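Local coordinates for protein PelA (Pseudomonas aeruginosa, PDB 5TCB) that probably hydrolyses glycosidic bonds in a polysaccharide through this glycoside hydrolase domain of a longer protein that probably also has deacetylase activity, at residues A[27-32]-A[232-237]; A[193-198]-A[255-260]. All blocks are in the same frame, centred on the assembly; numbering follows the deposited sequence.

Contact 1 (A[27-32]-A[232-237])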
loop_
_atom_site.group_PDB
_atom_site.type_symbol
_atom_site.label_atom_id
_atom_site.label_comp_id
_atom_site.label_asym_id
_atom_site.label_seq_id
_atom_site.Cartn_x
_atom_site.Cartn_y
_atom_site.Cartn_z
ATOM N N VAL A 27 -10.759 4.944 6.071
ATOM C CA VAL A 27 -9.316 4.846 5.898
ATOM C C VAL A 27 -8.806 6.147 5.293
ATOM O O VAL A 27 -9.476 6.770 4.458
ATOM C CB VAL A 27 -8.941 3.611 5.036
ATOM C CG1 VAL A 27 -9.500 3.708 3.609
ATOM C CG2 VAL A 27 -7.468 3.398 5.034
ATOM N N ALA A 28 -7.624 6.555 5.747
ATOM C CA ALA A 28 -6.868 7.644 5.149
ATOM C C ALA A 28 -5.426 7.212 4.915
ATOM O O ALA A 28 -4.888 6.344 5.613
ATOM C CB ALA A 28 -6.919 8.913 6.033
ATOM N N PHE A 29 -4.800 7.849 3.917
ATOM C CA PHE A 29 -3.389 7.672 3.590
ATOM C C PHE A 29 -2.742 9.041 3.569
ATOM O O PHE A 29 -3.279 9.962 2.940
ATOM C CB PHE A 29 -3.202 7.048 2.197
ATOM C CG PHE A 29 -3.602 5.593 2.077
ATOM C CD1 PHE A 29 -4.942 5.229 2.057
ATOM C CD2 PHE A 29 -2.633 4.597 1.953
ATOM C CE1 PHE A 29 -5.325 3.906 1.941
ATOM C CE2 PHE A 29 -3.004 3.261 1.832
ATOM C CZ PHE A 29 -4.351 2.919 1.842
ATOM N N TRP A 30 -1.590 9.171 4.238
ATOM C CA TRP A 30 -0.867 10.441 4.286
ATOM C C TRP A 30 0.615 10.125 4.226
ATOM O O TRP A 30 1.153 9.535 5.163
ATOM C CB TRP A 30 -1.206 11.242 5.547
ATOM C CG TRP A 30 -0.550 12.588 5.538
ATOM C CD1 TRP A 30 0.775 12.860 5.827
ATOM C CD2 TRP A 30 -1.143 13.849 5.190
ATOM N NE1 TRP A 30 1.018 14.190 5.688
ATOM C CE2 TRP A 30 -0.134 14.834 5.306
ATOM C CE3 TRP A 30 -2.425 14.249 4.812
ATOM C CZ2 TRP A 30 -0.365 16.166 5.025
ATOM C CZ3 TRP A 30 -2.666 15.574 4.560
ATOM C CH2 TRP A 30 -1.643 16.536 4.663
ATOM N N TYR A 31 1.275 10.496 3.133
ATOM C CA TYR A 31 2.677 10.142 2.946
ATOM C C TYR A 31 3.607 11.335 3.072
ATOM O O TYR A 31 4.836 11.191 2.903
ATOM C CB TYR A 31 2.859 9.506 1.566
ATOM C CG TYR A 31 2.235 8.134 1.381
ATOM C CD1 TYR A 31 1.852 7.354 2.456
ATOM C CD2 TYR A 31 2.061 7.613 0.118
ATOM C CE1 TYR A 31 1.316 6.111 2.270
ATOM C CE2 TYR A 31 1.513 6.352 -0.071
ATOM C CZ TYR A 31 1.163 5.614 1.006
ATOM O OH TYR A 31 0.617 4.364 0.838
ATOM N N ALA A 32 3.065 12.518 3.286
ATOM C CA ALA A 32 3.820 13.753 3.270
ATOM C C ALA A 32 4.289 14.138 4.671
ATOM O O ALA A 32 3.891 13.551 5.683
ATOM C CB ALA A 32 2.969 14.875 2.669
ATOM N N VAL A 232 -10.230 -2.063 0.153
ATOM C CA VAL A 232 -10.094 -0.619 0.205
ATOM C C VAL A 232 -9.867 -0.129 -1.217
ATOM O O VAL A 232 -9.031 -0.670 -1.952
ATOM C CB VAL A 232 -8.940 -0.211 1.138
ATOM C CG1 VAL A 232 -8.527 1.228 0.889
ATOM C CG2 VAL A 232 -9.352 -0.448 2.578
ATOM N N ALA A 233 -10.654 0.846 -1.628
ATOM C CA ALA A 233 -10.497 1.512 -2.908
ATOM C C ALA A 233 -9.721 2.801 -2.693
ATOM O O ALA A 233 -10.164 3.667 -1.940
ATOM C CB ALA A 233 -11.855 1.818 -3.543
ATOM N N ILE A 234 -8.572 2.930 -3.355
ATOM C CA ILE A 234 -7.799 4.174 -3.348
ATOM C C ILE A 234 -8.003 4.814 -4.712
ATOM O O ILE A 234 -7.352 4.445 -5.694
ATOM C CB ILE A 234 -6.307 3.957 -3.073
ATOM C CG1 ILE A 234 -6.086 3.183 -1.791
ATOM C CG2 ILE A 234 -5.626 5.325 -2.957
ATOM C CD1 ILE A 234 -4.604 2.706 -1.627
ATOM N N ASP A 235 -8.914 5.787 -4.766
ATOM C CA ASP A 235 -9.214 6.535 -5.971
ATOM C C ASP A 235 -8.677 7.957 -5.847
ATOM O O ASP A 235 -8.368 8.448 -4.761
ATOM C CB ASP A 235 -10.726 6.541 -6.236
ATOM C CG ASP A 235 -11.208 5.252 -6.899
ATOM O OD1 ASP A 235 -10.599 4.180 -6.645
ATOM O OD2 ASP A 235 -12.186 5.323 -7.670
ATOM N N TYR A 236 -8.568 8.622 -6.995
ATOM C CA TYR A 236 -7.845 9.884 -7.085
ATOM C C TYR A 236 -8.706 10.937 -7.763
ATOM O O TYR A 236 -9.120 10.756 -8.916
ATOM C CB TYR A 236 -6.526 9.682 -7.846
ATOM C CG TYR A 236 -5.563 8.813 -7.083
ATOM C CD1 TYR A 236 -5.300 7.521 -7.497
ATOM C CD2 TYR A 236 -4.924 9.293 -5.953
ATOM C CE1 TYR A 236 -4.402 6.719 -6.780
ATOM C CE2 TYR A 236 -4.048 8.496 -5.212
ATOM C CZ TYR A 236 -3.790 7.224 -5.650
ATOM O OH TYR A 236 -2.891 6.460 -4.929
ATOM N N LEU A 237 -8.962 12.040 -7.040
ATOM C CA LEU A 237 -9.595 13.243 -7.583
ATOM C C LEU A 237 -8.882 14.440 -6.977
ATOM O O LEU A 237 -8.477 14.391 -5.809
ATOM C CB LEU A 237 -11.097 13.335 -7.279
ATOM C CG LEU A 237 -11.991 12.390 -8.075
ATOM C CD1 LEU A 237 -13.413 12.447 -7.542
ATOM C CD2 LEU A 237 -11.976 12.737 -9.571
#

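Contact 2 (A[193-198]-A[255-260])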
loop_
_atom_site.group_PDB
_atom_site.type_symbol
_atom_site.label_atom_id
_atom_site.label_comp_id
_atom_site.label_asym_id
_atom_site.label_seq_id
_atom_site.Cartn_x
_atom_site.Cartn_y
_atom_site.Cartn_z
ATOM N N GLU A 193 -5.603 0.549 -6.130
ATOM C CA GLU A 193 -5.585 1.757 -6.931
ATOM C C GLU A 193 -5.843 1.335 -8.370
ATOM O O GLU A 193 -4.948 0.684 -8.967
ATOM C CB GLU A 193 -4.228 2.465 -6.870
ATOM C CG GLU A 193 -3.660 2.723 -5.498
ATOM C CD GLU A 193 -2.185 3.077 -5.610
ATOM O OE1 GLU A 193 -1.854 4.259 -5.837
ATOM O OE2 GLU A 193 -1.348 2.158 -5.509
ATOM N N SER A 194 -6.986 1.619 -8.996
ATOM C CA SER A 194 -8.114 2.394 -8.497
ATOM C C SER A 194 -9.368 1.728 -9.049
ATOM O O SER A 194 -9.280 0.852 -9.919
ATOM C CB SER A 194 -8.025 3.848 -8.957
ATOM O OG SER A 194 -6.934 4.526 -8.375
ATOM N N ILE A 195 -10.545 2.166 -8.602
ATOM C CA ILE A 195 -11.787 1.513 -9.010
ATOM C C ILE A 195 -12.473 2.332 -10.100
ATOM O O ILE A 195 -12.700 1.831 -11.209
ATOM C CB ILE A 195 -12.710 1.264 -7.800
ATOM C CG1 ILE A 195 -12.056 0.319 -6.778
ATOM C CG2 ILE A 195 -14.081 0.700 -8.239
ATOM C CD1 ILE A 195 -11.602 -1.040 -7.333
ATOM N N HIS A 196 -12.799 3.591 -9.826
ATOM C CA HIS A 196 -13.449 4.432 -10.822
ATOM C C HIS A 196 -12.590 5.601 -11.267
ATOM O O HIS A 196 -12.478 5.879 -12.474
ATOM C CB HIS A 196 -14.777 4.978 -10.280
ATOM C CG HIS A 196 -15.800 3.925 -10.007
ATOM N ND1 HIS A 196 -16.278 3.081 -10.990
ATOM C CD2 HIS A 196 -16.449 3.588 -8.868
ATOM C CE1 HIS A 196 -17.170 2.261 -10.461
ATOM N NE2 HIS A 196 -17.297 2.552 -9.177
ATOM N N ALA A 197 -12.016 6.321 -10.308
ATOM C CA ALA A 197 -11.234 7.517 -10.573
ATOM C C ALA A 197 -9.784 7.218 -10.231
ATOM O O ALA A 197 -9.447 6.918 -9.080
ATOM C CB ALA A 197 -11.766 8.709 -9.768
ATOM N N GLY A 198 -8.917 7.277 -11.238
ATOM C CA GLY A 198 -7.541 6.902 -11.051
ATOM C C GLY A 198 -6.570 8.003 -11.427
ATOM O O GLY A 198 -6.946 9.112 -11.831
ATOM N N GLU A 255 -20.911 0.022 -3.355
ATOM C CA GLU A 255 -20.368 -1.108 -4.092
ATOM C C GLU A 255 -19.524 -2.036 -3.226
ATOM O O GLU A 255 -18.931 -2.985 -3.755
ATOM C CB GLU A 255 -19.549 -0.586 -5.274
ATOM C CG GLU A 255 -20.420 0.176 -6.264
ATOM C CD GLU A 255 -19.644 0.897 -7.342
ATOM O OE1 GLU A 255 -18.400 0.834 -7.337
ATOM O OE2 GLU A 255 -20.286 1.546 -8.193
ATOM N N GLY A 256 -19.458 -1.789 -1.916
ATOM C CA GLY A 256 -18.830 -2.704 -0.991
ATOM C C GLY A 256 -17.398 -2.375 -0.638
ATOM O O GLY A 256 -16.768 -3.152 0.092
ATOM N N TYR A 257 -16.878 -1.244 -1.106
ATOM C CA TYR A 257 -15.505 -0.832 -0.828
ATOM C C TYR A 257 -15.440 0.111 0.375
ATOM O O TYR A 257 -16.395 0.817 0.701
ATOM C CB TYR A 257 -14.892 -0.125 -2.041
ATOM C CG TYR A 257 -14.843 -0.963 -3.282
ATOM C CD1 TYR A 257 -15.744 -0.746 -4.298
ATOM C CD2 TYR A 257 -13.917 -1.987 -3.428
ATOM C CE1 TYR A 257 -15.721 -1.487 -5.434
ATOM C CE2 TYR A 257 -13.896 -2.754 -4.572
ATOM C CZ TYR A 257 -14.806 -2.499 -5.566
ATOM O OH TYR A 257 -14.811 -3.246 -6.720
ATOM N N VAL A 258 -14.290 0.131 1.036
ATOM C CA VAL A 258 -13.985 1.183 2.004
ATOM C C VAL A 258 -13.073 2.171 1.288
ATOM O O VAL A 258 -11.922 1.817 0.989
ATOM C CB VAL A 258 -13.315 0.625 3.259
ATOM C CG1 VAL A 258 -13.086 1.742 4.288
ATOM C CG2 VAL A 258 -14.187 -0.454 3.874
ATOM N N PRO A 259 -13.545 3.368 0.939
ATOM C CA PRO A 259 -12.774 4.226 0.037
ATOM C C PRO A 259 -11.916 5.278 0.711
ATOM O O PRO A 259 -12.210 5.721 1.819
ATOM C CB PRO A 259 -13.866 4.904 -0.777
ATOM C CG PRO A 259 -14.957 5.102 0.236
ATOM C CD PRO A 259 -14.918 3.886 1.136
ATOM N N PHE A 260 -10.884 5.717 -0.002
ATOM C CA PHE A 260 -10.215 6.978 0.267
ATOM C C PHE A 260 -9.974 7.634 -1.068
ATOM O O PHE A 260 -9.360 7.026 -1.947
ATOM C CB PHE A 260 -8.899 6.784 1.002
ATOM C CG PHE A 260 -8.228 8.078 1.443
ATOM C CD1 PHE A 260 -8.864 8.951 2.317
ATOM C CD2 PHE A 260 -6.926 8.368 1.036
ATOM C CE1 PHE A 260 -8.248 10.121 2.750
ATOM C CE2 PHE A 260 -6.304 9.532 1.469
ATOM C CZ PHE A 260 -6.939 10.402 2.336
#

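Contact 1 (A[27-32]-A[232-237])
F29 and I234 make the main contact, a CH-pi interaction. The methyl CD1 of I234 lies over one face of the F29 ring, off centre, 4.0 Å from its centroid and 30° off the ring normal. That offset brings I234 CD1 toward the far end of the ring, 3.5 Å from F29 CZ. The two side chains run at about a right angle. I234 CG1 lies anti to the carbonyl carbon, beside the backbone N (chi1 -54°), and the chain then extends, which carries CD1 out over the ring; behind it, I234 CG1 is 3.9 Å from F29 CE1.

The valines supply the remaining apolar contacts. V27 and V232 meet tip to tip, CG1 of V27 at 3.8 Å from CG1 of V232. The V27 methyl sits between its own backbone N and carbonyl carbon and there faces the other strand. V232 CG1 also comes up to the F29 ring, at its edge and near its plane, 4.3 Å from F29 CE1. V232 CG1 thus touches both V27 and F29, while I234 takes the ring face.

There is no polar link between the two segments. Their strands stay 9.2 Å apart at closest approach, with their directions 47° apart, so only buried hydrocarbon spans the distance. F133 adds an edge-to-face ring contact to F29, and F260 of strand 258-262 packs against F29 too. Alternate residues, V27 and F29 on one strand and V232 and I234 on the other, point at each other from the first and seventh strands of an eight-stranded parallel sheet. This is the hydrophobic interior of an (alpha/beta)8 barrel, the TIM-barrel fold, here in the GH114 glycoside hydrolase domain.

Contact 2 (A[193-198]-A[255-260])
I195 packs squarely on the Y257 ring. Its CG1 stands over the ring centre, 4.2 Å from the centroid and only 12° off the normal, a CH-pi contact. The two branches of the isoleucine spread over different parts of the ring: CG2 is 3.9 Å from Y257 CE1, and CD1 is 3.9 Å from Y257 CZ. CG2, set anti to the backbone N, serves two rings, because it also covers one face of the neighbouring H196 imidazole, 3.7 Å above its plane. Both I195 and Y257 are buried, and L252 of helix 242-254 also packs against I195. D235 fixes the loop, its OD1 accepting a hydrogen bond from I195 N and its OD2 from the backbone N of H196 and A197.

The other half of the contact is polar and lies nearer solvent. H196 and E255 approach from opposite directions, and NE2 of H196 donates to OE1 of E255 at 2.7 Å, with an N-H...O angle of 156°. E255 OE1 receives it on its syn lone pair. The second oxygen, E255 OE2, is a weak acceptor at 3.3 Å from H196 NE2, and the carboxylate is turned 68° from the imidazole plane. E255 comes just after helix 242-254, where G256, at positive phi, completes a Schellman motif.

The bond geometry has NE2 as donor, consistent with a proton on that nitrogen. The adjacent carboxylate would be expected to favour a protonated imidazole, although R251, a long and weak ion-pair partner of E255 that also touches H196, may offset part of this.

How the contacts relate
Contact 1 is core: four buried apolar residues meet inside the barrel. Contact 2 lies farther out, about 14 Å from the centre of the chain to the contact's centre against 9 Å, and is only partly buried, so a charged group and an imidazole join its apolar half. Contact 1 has strand 231-236 and contact 2 has strand 258-262, neighbours in the same sheet; F260 of the latter packs against V27 and F29. Strand 231-236 supplies one side of contact 1 and also supports the 193-198 loop from outside contact 2. Two probable hydrogen bonds tie the contacts directly, Y236 OH with E193 OE1 and I234 O with S194 OG.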